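Local coordinates for protein acetone carboxylase alpha subunit (PDB 5M45) that is the alpha subunit of a multi-subunit carboxylase, belongs to the hydantoinase B/oxoprolinase family and carries a manganese site, at residues A[316-321]-A[405-410]; A[330-335]-A[409-414]. One frame throughout, in Å; residues are numbered along the deposited sequence.

Interaction 1. Residues A[316-321]-A[405-410]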
loop_
_atom_site.group_PDB
_atom_site.type_symbol
_atom_site.label_atom_id
_atom_site.label_comp_id
_atom_site.label_asym_id
_atom_site.label_seq_id
_atom_site.Cartn_x
_atom_site.Cartn_y
_atom_site.Cartn_z
ATOM N N MET A 316 -22.610 -16.517 1.877
ATOM C CA MET A 316 -23.219 -15.217 2.201
ATOM C C MET A 316 -24.760 -15.389 2.356
ATOM O O MET A 316 -25.387 -16.077 1.532
ATOM C CB MET A 316 -22.930 -14.215 1.066
ATOM C CG MET A 316 -23.451 -12.790 1.317
ATOM S SD MET A 316 -25.228 -12.525 1.083
ATOM C CE MET A 316 -25.323 -12.439 -0.703
ATOM N N HIS A 317 -25.314 -14.745 3.379
ATOM C CA HIS A 317 -26.751 -14.691 3.697
ATOM C C HIS A 317 -27.209 -13.205 3.776
ATOM O O HIS A 317 -26.623 -12.401 4.530
ATOM C CB HIS A 317 -26.974 -15.398 5.035
ATOM C CG HIS A 317 -28.385 -15.445 5.514
ATOM N ND1 HIS A 317 -28.717 -15.294 6.849
ATOM C CD2 HIS A 317 -29.556 -15.633 4.855
ATOM C CE1 HIS A 317 -30.034 -15.351 6.985
ATOM N NE2 HIS A 317 -30.564 -15.549 5.787
ATOM N N ALA A 318 -28.239 -12.847 2.988
ATOM C CA ALA A 318 -28.814 -11.495 2.988
ATOM C C ALA A 318 -30.355 -11.506 2.938
ATOM O O ALA A 318 -30.953 -11.335 1.863
ATOM C CB ALA A 318 -28.257 -10.680 1.800
ATOM N N PRO A 319 -31.002 -11.732 4.099
ATOM C CA PRO A 319 -32.444 -11.619 4.157
ATOM C C PRO A 319 -32.855 -10.127 4.255
ATOM O O PRO A 319 -32.127 -9.342 4.841
ATOM C CB PRO A 319 -32.795 -12.349 5.465
ATOM C CG PRO A 319 -31.637 -12.074 6.350
ATOM C CD PRO A 319 -30.430 -12.033 5.432
ATOM N N CYS A 320 -34.012 -9.771 3.692
ATOM C CA CYS A 320 -34.527 -8.415 3.735
ATOM C C CYS A 320 -36.032 -8.411 4.039
ATOM O O CYS A 320 -36.812 -9.120 3.361
ATOM C CB CYS A 320 -34.304 -7.693 2.403
ATOM S SG CYS A 320 -34.972 -5.988 2.432
ATOM N N GLU A 321 -36.399 -7.653 5.076
ATOM C CA GLU A 321 -37.790 -7.303 5.361
ATOM C C GLU A 321 -38.026 -5.888 4.818
ATOM O O GLU A 321 -37.435 -4.895 5.317
ATOM C CB GLU A 321 -38.098 -7.377 6.871
ATOM C CG GLU A 321 -39.553 -7.062 7.199
ATOM C CD GLU A 321 -39.907 -7.179 8.677
ATOM O OE1 GLU A 321 -41.102 -6.949 8.957
ATOM O OE2 GLU A 321 -39.032 -7.419 9.571
ATOM N N VAL A 405 -24.052 -7.712 -5.422
ATOM C CA VAL A 405 -24.987 -8.006 -6.542
ATOM C C VAL A 405 -25.902 -9.202 -6.217
ATOM O O VAL A 405 -27.008 -9.312 -6.787
ATOM C CB VAL A 405 -24.276 -8.241 -7.898
ATOM C CG1 VAL A 405 -23.345 -7.088 -8.237
ATOM C CG2 VAL A 405 -23.523 -9.557 -7.926
ATOM N N SER A 406 -25.443 -10.062 -5.287
ATOM C CA SER A 406 -26.167 -11.252 -4.875
ATOM C C SER A 406 -27.254 -10.930 -3.812
ATOM O O SER A 406 -28.235 -11.659 -3.693
ATOM C CB SER A 406 -25.172 -12.296 -4.315
ATOM O OG SER A 406 -24.249 -12.766 -5.301
ATOM N N ALA A 407 -27.075 -9.844 -3.058
ATOM C CA ALA A 407 -28.102 -9.341 -2.132
ATOM C C ALA A 407 -29.123 -8.420 -2.804
ATOM O O ALA A 407 -30.313 -8.506 -2.503
ATOM C CB ALA A 407 -27.423 -8.615 -0.977
ATOM N N TRP A 408 -28.692 -7.569 -3.741
ATOM C CA TRP A 408 -29.608 -6.602 -4.383
ATOM C C TRP A 408 -30.685 -7.269 -5.264
ATOM O O TRP A 408 -31.816 -6.755 -5.362
ATOM C CB TRP A 408 -28.865 -5.548 -5.201
ATOM C CG TRP A 408 -27.921 -4.653 -4.441
ATOM C CD1 TRP A 408 -28.057 -4.205 -3.169
ATOM C CD2 TRP A 408 -26.691 -4.089 -4.938
ATOM N NE1 TRP A 408 -26.972 -3.409 -2.814
ATOM C CE2 TRP A 408 -26.124 -3.337 -3.893
ATOM C CE3 TRP A 408 -26.016 -4.164 -6.162
ATOM C CZ2 TRP A 408 -24.919 -2.654 -4.038
ATOM C CZ3 TRP A 408 -24.820 -3.456 -6.306
ATOM C CH2 TRP A 408 -24.273 -2.732 -5.248
ATOM N N THR A 409 -30.357 -8.393 -5.888
ATOM C CA THR A 409 -31.279 -9.064 -6.820
ATOM C C THR A 409 -32.650 -9.403 -6.196
ATOM O O THR A 409 -33.676 -9.271 -6.855
ATOM C CB THR A 409 -30.625 -10.284 -7.506
ATOM O OG1 THR A 409 -31.421 -10.727 -8.623
ATOM C CG2 THR A 409 -30.413 -11.412 -6.523
ATOM N N ALA A 410 -32.667 -9.793 -4.920
ATOM C CA ALA A 410 -33.925 -10.133 -4.236
ATOM C C ALA A 410 -34.886 -8.939 -4.106
ATOM O O ALA A 410 -36.098 -9.132 -4.085
ATOM C CB ALA A 410 -33.639 -10.725 -2.875
HETATM O O HOH W 1 -31.280 -8.903 0.202
#

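Interaction 2. Residues A[330-335]-A[409-414]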
loop_
_atom_site.group_PDB
_atom_site.type_symbol
_atom_site.label_atom_id
_atom_site.label_comp_id
_atom_site.label_asym_id
_atom_site.label_seq_id
_atom_site.Cartn_x
_atom_site.Cartn_y
_atom_site.Cartn_z
ATOM N N TRP A 330 -40.600 4.200 2.773
ATOM C CA TRP A 330 -40.296 2.761 2.794
ATOM C C TRP A 330 -39.010 2.437 3.573
ATOM O O TRP A 330 -38.214 3.331 3.868
ATOM C CB TRP A 330 -40.343 2.130 1.392
ATOM C CG TRP A 330 -39.236 2.430 0.462
ATOM C CD1 TRP A 330 -38.580 3.617 0.311
ATOM C CD2 TRP A 330 -38.659 1.535 -0.491
ATOM N NE1 TRP A 330 -37.608 3.502 -0.651
ATOM C CE2 TRP A 330 -37.638 2.241 -1.164
ATOM C CE3 TRP A 330 -38.897 0.195 -0.842
ATOM C CZ2 TRP A 330 -36.873 1.657 -2.166
ATOM C CZ3 TRP A 330 -38.122 -0.399 -1.823
ATOM C CH2 TRP A 330 -37.125 0.343 -2.497
ATOM N N ARG A 331 -38.888 1.163 3.971
ATOM C CA ARG A 331 -37.880 0.732 4.909
ATOM C C ARG A 331 -37.347 -0.638 4.504
ATOM O O ARG A 331 -38.125 -1.533 4.147
ATOM C CB ARG A 331 -38.458 0.716 6.334
ATOM C CG ARG A 331 -37.507 0.276 7.430
ATOM C CD ARG A 331 -38.265 0.253 8.774
ATOM N NE ARG A 331 -37.403 -0.126 9.891
ATOM C CZ ARG A 331 -36.542 0.677 10.502
ATOM N NH1 ARG A 331 -36.430 1.958 10.151
ATOM N NH2 ARG A 331 -35.781 0.194 11.477
ATOM N N LEU A 332 -36.020 -0.787 4.563
ATOM C CA LEU A 332 -35.353 -2.054 4.268
ATOM C C LEU A 332 -34.468 -2.464 5.440
ATOM O O LEU A 332 -33.530 -1.744 5.778
ATOM C CB LEU A 332 -34.547 -1.944 2.996
ATOM C CG LEU A 332 -35.456 -1.627 1.795
ATOM C CD1 LEU A 332 -35.371 -0.168 1.435
ATOM C CD2 LEU A 332 -35.102 -2.469 0.570
ATOM N N ASP A 333 -34.771 -3.626 6.041
ATOM C CA ASP A 333 -34.128 -4.105 7.270
ATOM C C ASP A 333 -33.457 -5.446 6.966
ATOM O O ASP A 333 -34.136 -6.398 6.537
ATOM C CB ASP A 333 -35.208 -4.230 8.364
ATOM C CG ASP A 333 -34.640 -4.620 9.747
ATOM O OD1 ASP A 333 -33.496 -5.085 9.879
ATOM O OD2 ASP A 333 -35.376 -4.445 10.752
ATOM N N PHE A 334 -32.140 -5.520 7.191
ATOM C CA PHE A 334 -31.309 -6.697 6.879
ATOM C C PHE A 334 -30.892 -7.537 8.115
ATOM O O PHE A 334 -29.922 -8.296 8.049
ATOM C CB PHE A 334 -30.121 -6.270 6.003
ATOM C CG PHE A 334 -30.560 -5.744 4.649
ATOM C CD1 PHE A 334 -30.954 -4.412 4.490
ATOM C CD2 PHE A 334 -30.671 -6.596 3.556
ATOM C CE1 PHE A 334 -31.407 -3.948 3.250
ATOM C CE2 PHE A 334 -31.134 -6.140 2.333
ATOM C CZ PHE A 334 -31.500 -4.813 2.176
ATOM N N GLU A 335 -31.652 -7.429 9.216
ATOM C CA GLU A 335 -31.553 -8.330 10.353
ATOM C C GLU A 335 -31.476 -9.778 9.912
ATOM O O GLU A 335 -32.326 -10.223 9.134
ATOM C CB GLU A 335 -32.795 -8.177 11.252
ATOM C CG GLU A 335 -32.937 -9.163 12.459
ATOM C CD GLU A 335 -32.193 -8.674 13.712
ATOM O OE1 GLU A 335 -32.126 -9.358 14.763
ATOM O OE2 GLU A 335 -31.651 -7.570 13.649
ATOM N N THR A 409 -30.357 -8.393 -5.888
ATOM C CA THR A 409 -31.279 -9.064 -6.820
ATOM C C THR A 409 -32.650 -9.403 -6.196
ATOM O O THR A 409 -33.676 -9.271 -6.855
ATOM C CB THR A 409 -30.625 -10.284 -7.506
ATOM O OG1 THR A 409 -31.421 -10.727 -8.623
ATOM C CG2 THR A 409 -30.413 -11.412 -6.523
ATOM N N ALA A 410 -32.667 -9.793 -4.920
ATOM C CA ALA A 410 -33.925 -10.133 -4.236
ATOM C C ALA A 410 -34.886 -8.939 -4.106
ATOM O O ALA A 410 -36.098 -9.132 -4.085
ATOM C CB ALA A 410 -33.639 -10.725 -2.875
ATOM N N LEU A 411 -34.363 -7.710 -4.050
ATOM C CA LEU A 411 -35.210 -6.532 -3.883
ATOM C C LEU A 411 -36.077 -6.263 -5.113
ATOM O O LEU A 411 -37.203 -5.790 -4.981
ATOM C CB LEU A 411 -34.407 -5.284 -3.475
ATOM C CG LEU A 411 -33.353 -5.529 -2.344
ATOM C CD1 LEU A 411 -32.593 -4.274 -1.934
ATOM C CD2 LEU A 411 -33.901 -6.179 -1.083
ATOM N N TRP A 412 -35.578 -6.585 -6.319
ATOM C CA TRP A 412 -36.424 -6.531 -7.537
ATOM C C TRP A 412 -37.662 -7.428 -7.424
ATOM O O TRP A 412 -38.744 -7.068 -7.901
ATOM C CB TRP A 412 -35.674 -7.027 -8.782
ATOM C CG TRP A 412 -34.582 -6.192 -9.339
ATOM C CD1 TRP A 412 -33.253 -6.271 -9.018
ATOM C CD2 TRP A 412 -34.683 -5.201 -10.396
ATOM N NE1 TRP A 412 -32.532 -5.377 -9.801
ATOM C CE2 TRP A 412 -33.386 -4.722 -10.651
ATOM C CE3 TRP A 412 -35.749 -4.694 -11.143
ATOM C CZ2 TRP A 412 -33.114 -3.747 -11.616
ATOM C CZ3 TRP A 412 -35.498 -3.732 -12.114
ATOM C CH2 TRP A 412 -34.183 -3.270 -12.353
ATOM N N ARG A 413 -37.516 -8.610 -6.807
ATOM C CA ARG A 413 -38.642 -9.512 -6.657
ATOM C C ARG A 413 -39.737 -8.938 -5.752
ATOM O O ARG A 413 -40.943 -9.016 -6.065
ATOM C CB ARG A 413 -38.200 -10.896 -6.148
ATOM C CG ARG A 413 -37.259 -11.612 -7.099
ATOM C CD ARG A 413 -37.183 -13.144 -6.848
ATOM N NE ARG A 413 -36.819 -13.471 -5.472
ATOM C CZ ARG A 413 -35.569 -13.509 -4.982
ATOM N NH1 ARG A 413 -34.485 -13.258 -5.732
ATOM N NH2 ARG A 413 -35.393 -13.830 -3.690
ATOM N N GLY A 414 -39.336 -8.347 -4.628
ATOM C CA GLY A 414 -40.322 -7.716 -3.753
ATOM C C GLY A 414 -41.073 -6.580 -4.413
ATOM O O GLY A 414 -42.310 -6.532 -4.376
#

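Interaction 1. Residues A[316-321]-A[405-410]
Strand 316-321 and helix segment 405-410 run roughly the same way, their axes 26° apart and 8.5 Å at closest approach, and Ala318 and Ala407 bring the backbones nearest, CA to CA 5.6 Å. At that point two methyl groups meet: Ala318 CB lies 3.6 Å from Ala407 CB. Neither side chain extends beyond CB, which lets strand and helix come so near. Met316 reaches the preceding part of the helix. With CG anti to the backbone N (chi1 -177°) and bends at chi2 and chi3, its chain curls back so that the terminal methyl does the touching, Met316 CE lying 3.6 Å from Ser406 CB. Met316 CE also lies 3.9 Å from Ala407 N and, more loosely, 4.4 Å from Ala407 CB. This is a helix laid on one face of a mixed four-stranded sheet, and Phe403, one turn earlier on helix 401-422, also touches Met316. Ser406 offers the strand its CB alone; its hydroxyl OG, beside the backbone N at chi1 -64°, hydrogen-bonds back to His402 O in the preceding turn. Polar contact between the segments runs through one water. It donates to Ala318 O at 3.0 Å and to Ala407 O at 2.9 Å, bridging a strand carbonyl and a helix carbonyl that could not bond to each other, both being acceptors. Next to the methyl pair, this water ties the two backbones together in a buried setting. His317, which does not touch the helix, bonds through NE2 to an aromatic side chain of another protein chain.

Interaction 2. Residues A[330-335]-A[409-414]
Leu411 meets both Leu332 and Phe334, one branch to each, and these apolar touches make up the whole direct contact between 330-335 and 409-414. The backbones stay well apart, with Leu332 CA and Leu411 CA 9.3 Å from each other, so side chains alone span the gap. Leu411 points its CB toward the strand; chi2 of -179° sets CD1 anti to CA, and CD2 branches off to the other neighbour. Leu411 CD1 lies 4.0 Å from Leu332 CD2, the two leucines crossing at a slant. The other methyl, Leu411 CD2, comes 4.3 Å from Phe334 CZ, approaching the far end of the ring obliquely. Leu332 uses its two methyls on different neighbours: while CD2 faces the helix, CD1 sits over the centre of one face of the Trp330 ring, 4.0 Å above its plane, a CH-pi type of packing within the strand. Cys320 of the adjoining strand touches Leu332, Phe334 and Leu411 alike, and Ile356 and Met359 of helix 349-361 also pack on Leu411.

The charged side chains Arg331 and Asp333 do not reach the helix. Asp333 OD1 accepts from the backbone N of Glu335 at 3.1 Å and a fairly straight 164°, the donor standing 31° out of the carboxylate plane on its anti side. The carboxylate is held further by salt bridges from OD1 to Arg381 and from OD2 to Arg727. Helix 401-422 thus packs on one face of the mixed sheet through Leu332 of strand 330-333, and the Asp333-Glu335 bond closes an Asx turn as that strand ends.

In the fold
Interactions 1 and 2 are both buried and use successive parts of helix 401-422, sharing Thr409 and Ala410, against neighbouring antiparallel strands of one sheet. Their centres lie about 7 Å apart. The strands are joined by a probable hydrogen bond from Glu321 N to Asp333 O, 3.0 Å, and Cys320 CB packs 3.5 Å from Phe334 CE2, so one apolar layer runs from one contact to the next. They differ in spacing. Neither pair of segments is directly hydrogen-bonded; in interaction 1 small residues allow close backbones and a water bridges two carbonyls, while interaction 2 is purely apolar across its wider gap.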